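Local coordinates for protein basic helix-loop-helix, putative, expressed (Oryza sativa subsp. japonica, PDB 5LW0) that binds ADP-ribose through its macrodomain and probably takes part in ADP-ribosylation-linked repair of DNA interstrand crosslinks, at residues A[44-50]-A[194-200]; A[129-133]-A[160-164]. All coordinates share one frame; numbering follows the deposited sequence. Where two conformers were deposited one is given.

Interaction 1: A[44-50]-A[194-200]. With AR6 ([(2R,3S,4R,5R)-5-(6-aminopurin-9-yl)-3,4-dihydroxy-oxolan-2-yl]methyl [hydroxy-[[(2R,3S,4R,5S)-3,4,5-trihydroxyoxolan-2-yl]methoxy]phosphoryl] hydrogen phosphate), chain C.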
loop_
_atom_site.group_PDB
_atom_site.type_symbol
_atom_site.label_atom_id
_atom_site.label_comp_id
_atom_site.label_asym_id
_atom_site.label_seq_id
_atom_site.Cartn_x
_atom_site.Cartn_y
_atom_site.Cartn_z
ATOM N N SER A 44 1.283 -4.742 -7.026
ATOM C CA SER A 44 1.345 -5.725 -8.166
ATOM C C SER A 44 2.014 -5.180 -9.435
ATOM O O SER A 44 2.180 -5.924 -10.362
ATOM C CB SER A 44 -0.056 -6.295 -8.532
ATOM O OG SER A 44 -0.547 -7.141 -7.520
ATOM N N THR A 45 2.381 -3.895 -9.485
ATOM C CA THR A 45 2.849 -3.351 -10.772
ATOM C C THR A 45 4.346 -3.366 -11.031
ATOM O O THR A 45 4.761 -2.832 -12.018
ATOM C CB THR A 45 2.332 -1.938 -11.029
ATOM O OG1 THR A 45 2.710 -1.084 -9.974
ATOM C CG2 THR A 45 0.858 -1.930 -11.136
ATOM N N ALA A 46 5.151 -3.923 -10.152
ATOM C CA ALA A 46 6.603 -4.045 -10.490
ATOM C C ALA A 46 6.982 -5.522 -10.569
ATOM O O ALA A 46 6.768 -6.118 -11.590
ATOM C CB ALA A 46 7.476 -3.281 -9.534
ATOM N N ASP A 47 7.352 -6.126 -9.438
ATOM C CA ASP A 47 7.690 -7.575 -9.415
ATOM C C ASP A 47 6.573 -8.452 -9.952
ATOM O O ASP A 47 6.829 -9.501 -10.600
ATOM C CB ASP A 47 8.102 -8.029 -7.969
ATOM C CG ASP A 47 9.453 -7.404 -7.480
ATOM O OD1 ASP A 47 10.247 -6.937 -8.335
ATOM O OD2 ASP A 47 9.717 -7.376 -6.214
ATOM N N PHE A 48 5.309 -8.092 -9.692
ATOM C CA PHE A 48 4.173 -8.911 -10.101
ATOM C C PHE A 48 3.619 -8.572 -11.541
ATOM O O PHE A 48 2.659 -9.192 -12.013
ATOM C CB PHE A 48 3.016 -8.840 -9.067
ATOM C CG PHE A 48 3.177 -9.765 -7.827
ATOM C CD1 PHE A 48 4.256 -10.633 -7.688
ATOM C CD2 PHE A 48 2.223 -9.763 -6.833
ATOM C CE1 PHE A 48 4.405 -11.434 -6.541
ATOM C CE2 PHE A 48 2.339 -10.615 -5.724
ATOM C CZ PHE A 48 3.454 -11.415 -5.573
ATOM N N GLN A 49 4.219 -7.569 -12.178
ATOM C CA GLN A 49 4.034 -7.281 -13.615
ATOM C C GLN A 49 2.595 -7.066 -14.042
ATOM O O GLN A 49 2.226 -7.244 -15.229
ATOM C CB GLN A 49 4.665 -8.408 -14.454
ATOM C CG GLN A 49 6.139 -8.468 -14.215
ATOM C CD GLN A 49 6.853 -9.534 -15.052
ATOM O OE1 GLN A 49 6.242 -10.432 -15.622
ATOM N NE2 GLN A 49 8.166 -9.479 -15.011
ATOM N N PHE A 50 1.792 -6.495 -13.144
ATOM C CA PHE A 50 0.456 -6.131 -13.517
ATOM C C PHE A 50 0.432 -4.915 -14.399
ATOM O O PHE A 50 1.060 -3.924 -14.113
ATOM C CB PHE A 50 -0.371 -5.929 -12.256
ATOM C CG PHE A 50 -1.852 -5.952 -12.460
ATOM C CD1 PHE A 50 -2.533 -4.881 -12.950
ATOM C CD2 PHE A 50 -2.603 -7.063 -12.054
ATOM C CE1 PHE A 50 -3.930 -4.903 -13.055
ATOM C CE2 PHE A 50 -3.964 -7.096 -12.176
ATOM C CZ PHE A 50 -4.653 -6.002 -12.668
ATOM N N PRO A 194 -2.575 -9.582 -6.944
ATOM C CA PRO A 194 -2.465 -10.641 -7.975
ATOM C C PRO A 194 -1.149 -10.650 -8.610
ATOM O O PRO A 194 -0.476 -9.568 -8.807
ATOM C CB PRO A 194 -3.551 -10.251 -8.976
ATOM C CG PRO A 194 -3.692 -8.793 -8.841
ATOM C CD PRO A 194 -3.471 -8.511 -7.374
ATOM N N ASN A 195 -0.704 -11.834 -9.017
ATOM C CA ASN A 195 0.571 -11.939 -9.663
ATOM C C ASN A 195 0.384 -12.329 -11.159
ATOM O O ASN A 195 -0.329 -13.265 -11.467
ATOM C CB ASN A 195 1.447 -12.962 -8.972
ATOM C CG ASN A 195 2.653 -13.294 -9.768
ATOM O OD1 ASN A 195 3.366 -12.432 -10.238
ATOM N ND2 ASN A 195 2.886 -14.607 -9.970
ATOM N N MET A 196 0.945 -11.490 -12.025
ATOM C CA MET A 196 1.034 -11.767 -13.485
ATOM C C MET A 196 2.388 -12.250 -13.961
ATOM O O MET A 196 2.567 -12.462 -15.157
ATOM C CB MET A 196 0.743 -10.502 -14.248
ATOM C CG MET A 196 -0.652 -10.088 -14.232
ATOM S SD MET A 196 -1.901 -11.356 -14.732
ATOM C CE MET A 196 -2.676 -10.942 -13.157
ATOM N N ASN A 197 3.367 -12.316 -13.071
ATOM C CA ASN A 197 4.748 -12.704 -13.388
ATOM C C ASN A 197 4.896 -14.269 -13.304
ATOM O O ASN A 197 4.616 -14.887 -12.253
ATOM C CB ASN A 197 5.691 -12.057 -12.384
ATOM C CG ASN A 197 7.137 -12.258 -12.726
ATOM O OD1 ASN A 197 7.479 -13.130 -13.517
ATOM N ND2 ASN A 197 7.994 -11.484 -12.114
ATOM N N PRO A 198 5.238 -14.911 -14.430
ATOM C CA PRO A 198 5.179 -16.395 -14.444
ATOM C C PRO A 198 6.247 -17.052 -13.566
ATOM O O PRO A 198 6.165 -18.244 -13.288
ATOM C CB PRO A 198 5.381 -16.743 -15.946
ATOM C CG PRO A 198 5.974 -15.523 -16.557
ATOM C CD PRO A 198 5.461 -14.337 -15.766
ATOM N N MET A 199 7.188 -16.261 -13.092
ATOM C CA MET A 199 8.215 -16.736 -12.183
ATOM C C MET A 199 7.874 -16.480 -10.695
ATOM O O MET A 199 8.767 -16.495 -9.842
ATOM C CB MET A 199 9.540 -16.079 -12.527
ATOM C CG MET A 199 10.124 -16.567 -13.844
ATOM S SD MET A 199 11.161 -15.331 -14.687
ATOM C CE MET A 199 12.302 -14.758 -13.412
ATOM N N ARG A 200 6.581 -16.308 -10.396
ATOM C CA ARG A 200 6.128 -16.110 -9.046
ATOM C C ARG A 200 4.893 -16.940 -8.782
ATOM O O ARG A 200 4.168 -17.317 -9.721
ATOM C CB ARG A 200 5.780 -14.633 -8.795
ATOM C CG ARG A 200 6.883 -13.635 -9.039
ATOM C CD ARG A 200 7.986 -13.786 -8.035
ATOM N NE ARG A 200 8.886 -12.667 -8.108
ATOM C CZ ARG A 200 8.939 -11.685 -7.213
ATOM N NH1 ARG A 200 8.139 -11.687 -6.145
ATOM N NH2 ARG A 200 9.800 -10.701 -7.383
HETATM N N1 AR6 C . 9.039 3.446 -1.652
HETATM C C2 AR6 C . 7.962 3.643 -2.442
HETATM N N3 AR6 C . 7.645 2.875 -3.467
HETATM C C4 AR6 C . 8.424 1.796 -3.792
HETATM C C5 AR6 C . 9.572 1.474 -3.001
HETATM C C6 AR6 C . 9.866 2.367 -1.868
HETATM N N6 AR6 C . 10.881 2.170 -1.062
HETATM N N7 AR6 C . 10.156 0.316 -3.570
HETATM C C8 AR6 C . 9.355 -0.047 -4.598
HETATM N N9 AR6 C . 8.300 0.835 -4.737
HETATM P PA AR6 C . 6.815 -4.233 -5.741
HETATM P PB AR6 C . 4.566 -6.076 -6.388
HETATM C "C1'" AR6 C . 7.164 0.760 -5.631
HETATM O O1A AR6 C . 7.638 -4.962 -6.824
HETATM O O1B AR6 C . 4.647 -5.810 -7.871
HETATM C C1D AR6 C . 8.083 -8.029 -3.305
HETATM O O1D AR6 C . 9.481 -8.066 -3.108
HETATM C "C2'" AR6 C . 7.399 0.231 -7.040
HETATM O "O2'" AR6 C . 8.056 1.202 -7.911
HETATM O O2A AR6 C . 7.422 -3.958 -4.418
HETATM O O2B AR6 C . 3.227 -6.172 -5.718
HETATM C C2D AR6 C . 7.421 -9.174 -2.482
HETATM O O2D AR6 C . 8.443 -10.069 -1.882
HETATM C "C3'" AR6 C . 5.995 -0.160 -7.434
HETATM O "O3'" AR6 C . 5.248 0.967 -7.968
HETATM O O3A AR6 C . 5.407 -5.016 -5.499
HETATM C C3D AR6 C . 6.534 -9.897 -3.458
HETATM O O3D AR6 C . 7.199 -11.162 -3.739
HETATM C "C4'" AR6 C . 5.361 -0.622 -6.108
HETATM O "O4'" AR6 C . 6.233 -0.215 -5.079
HETATM C C4D AR6 C . 6.491 -8.997 -4.716
HETATM O O4D AR6 C . 7.669 -8.157 -4.707
HETATM C "C5'" AR6 C . 5.159 -2.114 -6.017
HETATM O "O5'" AR6 C . 6.326 -2.838 -6.451
HETATM C C5D AR6 C . 5.308 -8.037 -4.786
HETATM O O5D AR6 C . 5.352 -7.460 -6.110
#
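Two loops meet here in a buried, ligand-lined contact on the C-terminal side of the macrodomain's parallel strands, with Phe-48 lodged between Asn-195 and ADP-ribose. CB of Asn-195 stands 3.8 Å from the Phe-48 ring centroid and 9° off the normal, a CH-pi contact; AR6 C5D lies over the opposite face. The OD1 of Asn-195 closes an Asx turn by accepting from Asn-197 N, which helps to keep the amide over its face of the ring, inclined to it. Ser-44 OG donates to Pro-194 O at 2.7 Å, and Met-196 N to Phe-48 O. Asn-197 ND2 bonds to Asp-47 O at 2.8 Å, nearly straight at 168°. The Gln-49 amide stacks on that of Asn-197, their planes 6° apart. The bent chain of Arg-200 reaches back to make a long salt bridge from NH2 to Asp-47 OD2 (3.5 Å) and a weak bond from NH1 to AR6 O3D. Backbone N-H groups of Ser-44, Ala-46, Asp-47 and Phe-48 hold the diphosphate, with Phe-48 N 3.0 Å from AR6 O1B. On the helix side, Phe-50 and Pro-194 touch each other and pack on Leu-215 of helix 208-230, while Phe-50 also meets Ala-55 of helix 52-69.

Interaction 2: A[129-133]-A[160-164]. With AR6 ([(2R,3S,4R,5R)-5-(6-aminopurin-9-yl)-3,4-dihydroxy-oxolan-2-yl]methyl [hydroxy-[[(2R,3S,4R,5S)-3,4,5-trihydroxyoxolan-2-yl]methoxy]phosphoryl] hydrogen phosphate), chain C.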
loop_
_atom_site.group_PDB
_atom_site.type_symbol
_atom_site.label_atom_id
_atom_site.label_comp_id
_atom_site.label_asym_id
_atom_site.label_seq_id
_atom_site.Cartn_x
_atom_site.Cartn_y
_atom_site.Cartn_z
ATOM N N ALA A 129 3.332 -7.263 -0.191
ATOM C CA ALA A 129 3.925 -8.414 0.470
ATOM C C ALA A 129 4.030 -9.573 -0.453
ATOM O O ALA A 129 3.464 -9.596 -1.549
ATOM C CB ALA A 129 3.052 -8.773 1.696
ATOM N N ASN A 130 4.711 -10.644 0.023
ATOM C CA ASN A 130 4.561 -11.978 -0.580
ATOM C C ASN A 130 3.686 -12.900 0.305
ATOM O O ASN A 130 3.390 -12.566 1.452
ATOM C CB ASN A 130 5.952 -12.599 -0.840
ATOM C CG ASN A 130 6.762 -12.724 0.414
ATOM O OD1 ASN A 130 6.400 -13.475 1.316
ATOM N ND2 ASN A 130 7.827 -11.924 0.528
ATOM N N TRP A 131 3.269 -14.026 -0.238
ATOM C CA TRP A 131 2.207 -14.794 0.412
ATOM C C TRP A 131 2.641 -15.385 1.736
ATOM O O TRP A 131 1.825 -15.691 2.582
ATOM C CB TRP A 131 1.624 -15.848 -0.526
ATOM C CG TRP A 131 2.480 -17.094 -0.780
ATOM C CD1 TRP A 131 3.315 -17.314 -1.822
ATOM C CD2 TRP A 131 2.442 -18.333 -0.029
ATOM N NE1 TRP A 131 3.813 -18.606 -1.757
ATOM C CE2 TRP A 131 3.269 -19.245 -0.685
ATOM C CE3 TRP A 131 1.732 -18.759 1.095
ATOM C CZ2 TRP A 131 3.504 -20.534 -0.190
ATOM C CZ3 TRP A 131 1.956 -20.036 1.582
ATOM C CH2 TRP A 131 2.860 -20.894 0.952
ATOM N N ARG A 132 3.941 -15.584 1.898
ATOM C CA ARG A 132 4.485 -16.174 3.130
ATOM C C ARG A 132 4.815 -15.114 4.178
ATOM O O ARG A 132 5.271 -15.432 5.285
ATOM C CB ARG A 132 5.774 -16.987 2.798
ATOM C CG ARG A 132 5.586 -18.122 1.802
ATOM C CD ARG A 132 6.927 -18.921 1.670
ATOM N NE ARG A 132 6.841 -20.080 0.730
ATOM C CZ ARG A 132 7.047 -20.032 -0.607
ATOM N NH1 ARG A 132 7.346 -18.877 -1.225
ATOM N NH2 ARG A 132 6.950 -21.161 -1.351
ATOM N N LEU A 133 4.600 -13.852 3.835
ATOM C CA LEU A 133 4.904 -12.689 4.716
ATOM C C LEU A 133 6.356 -12.667 5.196
ATOM O O LEU A 133 6.615 -12.478 6.380
ATOM C CB LEU A 133 3.936 -12.631 5.923
ATOM C CG LEU A 133 2.458 -12.506 5.546
ATOM C CD1 LEU A 133 1.558 -12.549 6.774
ATOM C CD2 LEU A 133 2.210 -11.196 4.830
ATOM N N ALA A 160 -0.633 -13.075 11.524
ATOM C CA ALA A 160 -1.011 -13.993 10.469
ATOM C C ALA A 160 0.208 -14.781 10.003
ATOM O O ALA A 160 1.350 -14.304 10.122
ATOM C CB ALA A 160 -1.624 -13.234 9.289
ATOM N N ASP A 161 -0.073 -15.946 9.420
ATOM C CA ASP A 161 0.991 -16.798 8.880
ATOM C C ASP A 161 1.056 -16.763 7.371
ATOM O O ASP A 161 2.051 -17.166 6.790
ATOM C CB ASP A 161 0.796 -18.255 9.311
ATOM C CG ASP A 161 -0.453 -18.872 8.733
ATOM O OD1 ASP A 161 -1.530 -18.350 9.027
ATOM O OD2 ASP A 161 -0.373 -19.910 8.018
ATOM N N THR A 162 -0.022 -16.350 6.708
ATOM C CA THR A 162 0.002 -16.278 5.264
ATOM C C THR A 162 -1.001 -15.251 4.827
ATOM O O THR A 162 -1.870 -14.843 5.621
ATOM C CB THR A 162 -0.408 -17.603 4.542
ATOM O OG1 THR A 162 -1.769 -17.917 4.865
ATOM C CG2 THR A 162 0.444 -18.774 4.946
ATOM N N LEU A 163 -0.885 -14.838 3.558
ATOM C CA LEU A 163 -1.968 -14.114 2.841
ATOM C C LEU A 163 -2.338 -14.851 1.598
ATOM O O LEU A 163 -1.455 -15.492 0.930
ATOM C CB LEU A 163 -1.486 -12.698 2.412
ATOM C CG LEU A 163 -1.396 -11.682 3.526
ATOM C CD1 LEU A 163 -0.903 -10.330 2.999
ATOM C CD2 LEU A 163 -2.737 -11.529 4.249
ATOM N N ARG A 164 -3.583 -14.751 1.212
ATOM C CA ARG A 164 -4.007 -15.165 -0.095
ATOM C C ARG A 164 -4.222 -13.936 -0.944
ATOM O O ARG A 164 -4.439 -12.826 -0.401
ATOM C CB ARG A 164 -5.250 -16.051 -0.016
ATOM C CG ARG A 164 -4.981 -17.368 0.773
ATOM C CD ARG A 164 -6.207 -18.258 0.880
ATOM N NE ARG A 164 -5.974 -19.432 1.719
ATOM C CZ ARG A 164 -6.938 -20.165 2.288
ATOM N NH1 ARG A 164 -8.227 -19.815 2.179
ATOM N NH2 ARG A 164 -6.609 -21.219 3.011
HETATM N N1 AR6 C . 9.039 3.446 -1.652
HETATM C C2 AR6 C . 7.962 3.643 -2.442
HETATM N N3 AR6 C . 7.645 2.875 -3.467
HETATM C C4 AR6 C . 8.424 1.796 -3.792
HETATM C C5 AR6 C . 9.572 1.474 -3.001
HETATM C C6 AR6 C . 9.866 2.367 -1.868
HETATM N N6 AR6 C . 10.881 2.170 -1.062
HETATM N N7 AR6 C . 10.156 0.316 -3.570
HETATM C C8 AR6 C . 9.355 -0.047 -4.598
HETATM N N9 AR6 C . 8.300 0.835 -4.737
HETATM P PA AR6 C . 6.815 -4.233 -5.741
HETATM P PB AR6 C . 4.566 -6.076 -6.388
HETATM C "C1'" AR6 C . 7.164 0.760 -5.631
HETATM O O1A AR6 C . 7.638 -4.962 -6.824
HETATM O O1B AR6 C . 4.647 -5.810 -7.871
HETATM C C1D AR6 C . 8.083 -8.029 -3.305
HETATM O O1D AR6 C . 9.481 -8.066 -3.108
HETATM C "C2'" AR6 C . 7.399 0.231 -7.040
HETATM O "O2'" AR6 C . 8.056 1.202 -7.911
HETATM O O2A AR6 C . 7.422 -3.958 -4.418
HETATM O O2B AR6 C . 3.227 -6.172 -5.718
HETATM C C2D AR6 C . 7.421 -9.174 -2.482
HETATM O O2D AR6 C . 8.443 -10.069 -1.882
HETATM C "C3'" AR6 C . 5.995 -0.160 -7.434
HETATM O "O3'" AR6 C . 5.248 0.967 -7.968
HETATM O O3A AR6 C . 5.407 -5.016 -5.499
HETATM C C3D AR6 C . 6.534 -9.897 -3.458
HETATM O O3D AR6 C . 7.199 -11.162 -3.739
HETATM C "C4'" AR6 C . 5.361 -0.622 -6.108
HETATM O "O4'" AR6 C . 6.233 -0.215 -5.079
HETATM C C4D AR6 C . 6.491 -8.997 -4.716
HETATM O O4D AR6 C . 7.669 -8.157 -4.707
HETATM C "C5'" AR6 C . 5.159 -2.114 -6.017
HETATM O "O5'" AR6 C . 6.326 -2.838 -6.451
HETATM C C5D AR6 C . 5.308 -8.037 -4.786
HETATM O O5D AR6 C . 5.352 -7.460 -6.110
HETATM O O HOH W 1 4.666 -16.739 7.603
#
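Leu-133 and Leu-163 cross at about a right angle, and their branches make the apolar centre of this contact: CD2 of Leu-133 comes within 3.7 Å of CD1 of Leu-163. The other branch of Leu-133, CD1, turns to Ala-160, lying 4.1 Å from its CB. With CG set anti to the carbonyl carbon (chi1 -60°) and the chain extended beyond it, Leu-133 spreads its two methyl groups over different residues of the facing segment. Trp-131 and Thr-162 behave differently, running side by side in the same direction. The methyl CG2 of Thr-162 meets the indole at its edge, near the ring plane, 3.9 Å from CZ3, whereas CG of Arg-132 lies over one indole face. Backbone evidence agrees with this pairing: Leu-163 N donates to Trp-131 O at 3.0 Å and 163°, and CA of Thr-162 adds a CH...O contact to the same oxygen.

In the macrodomain fold, 129-133 belongs to the loop that follows strand 124-128, and a type I turn from Asn-130 to Leu-133 reverses it beside the ligand. Asn-130 points its CB away from 160-164, and its ND2 gives an almost linear bond (175°) to AR6 O2D at 3.1 Å, so the amide reaches one hydroxyl of the distal ribose. ND2 has a second partner in Lys-134 O. Farther along the interface one water donates to both Arg-132 O and Asp-161 O, bridging carbonyls that cannot bond to each other. Strand 187-192 lies against the apolar side, where Leu-192 touches both Trp-131 and Leu-163, and His-190 touches Leu-133.

Overall arrangement
From the N terminus, strand 37-40 leads into 44-50, the first half of interaction 1, and the chain then runs through three more sheet strands before reaching 129-133. Interaction 2 closes the shorter loop there, 26 intervening residues that are mostly helices 139-148 and 150-159, and delivers the chain to edge strand 167-172. After strand 187-192 the chain comes to 194-200 and interaction 1 closes, joining the loop between strand 37-40 and helix 52-69 to that between strand 187-192 and helix 208-230, with interaction 2 nested wholly within. The two contacts do not touch, their centres about 15 Å apart. ADP-ribose links them: interaction 1 meets chiefly its diphosphate and distal ribose, interaction 2 that ribose alone.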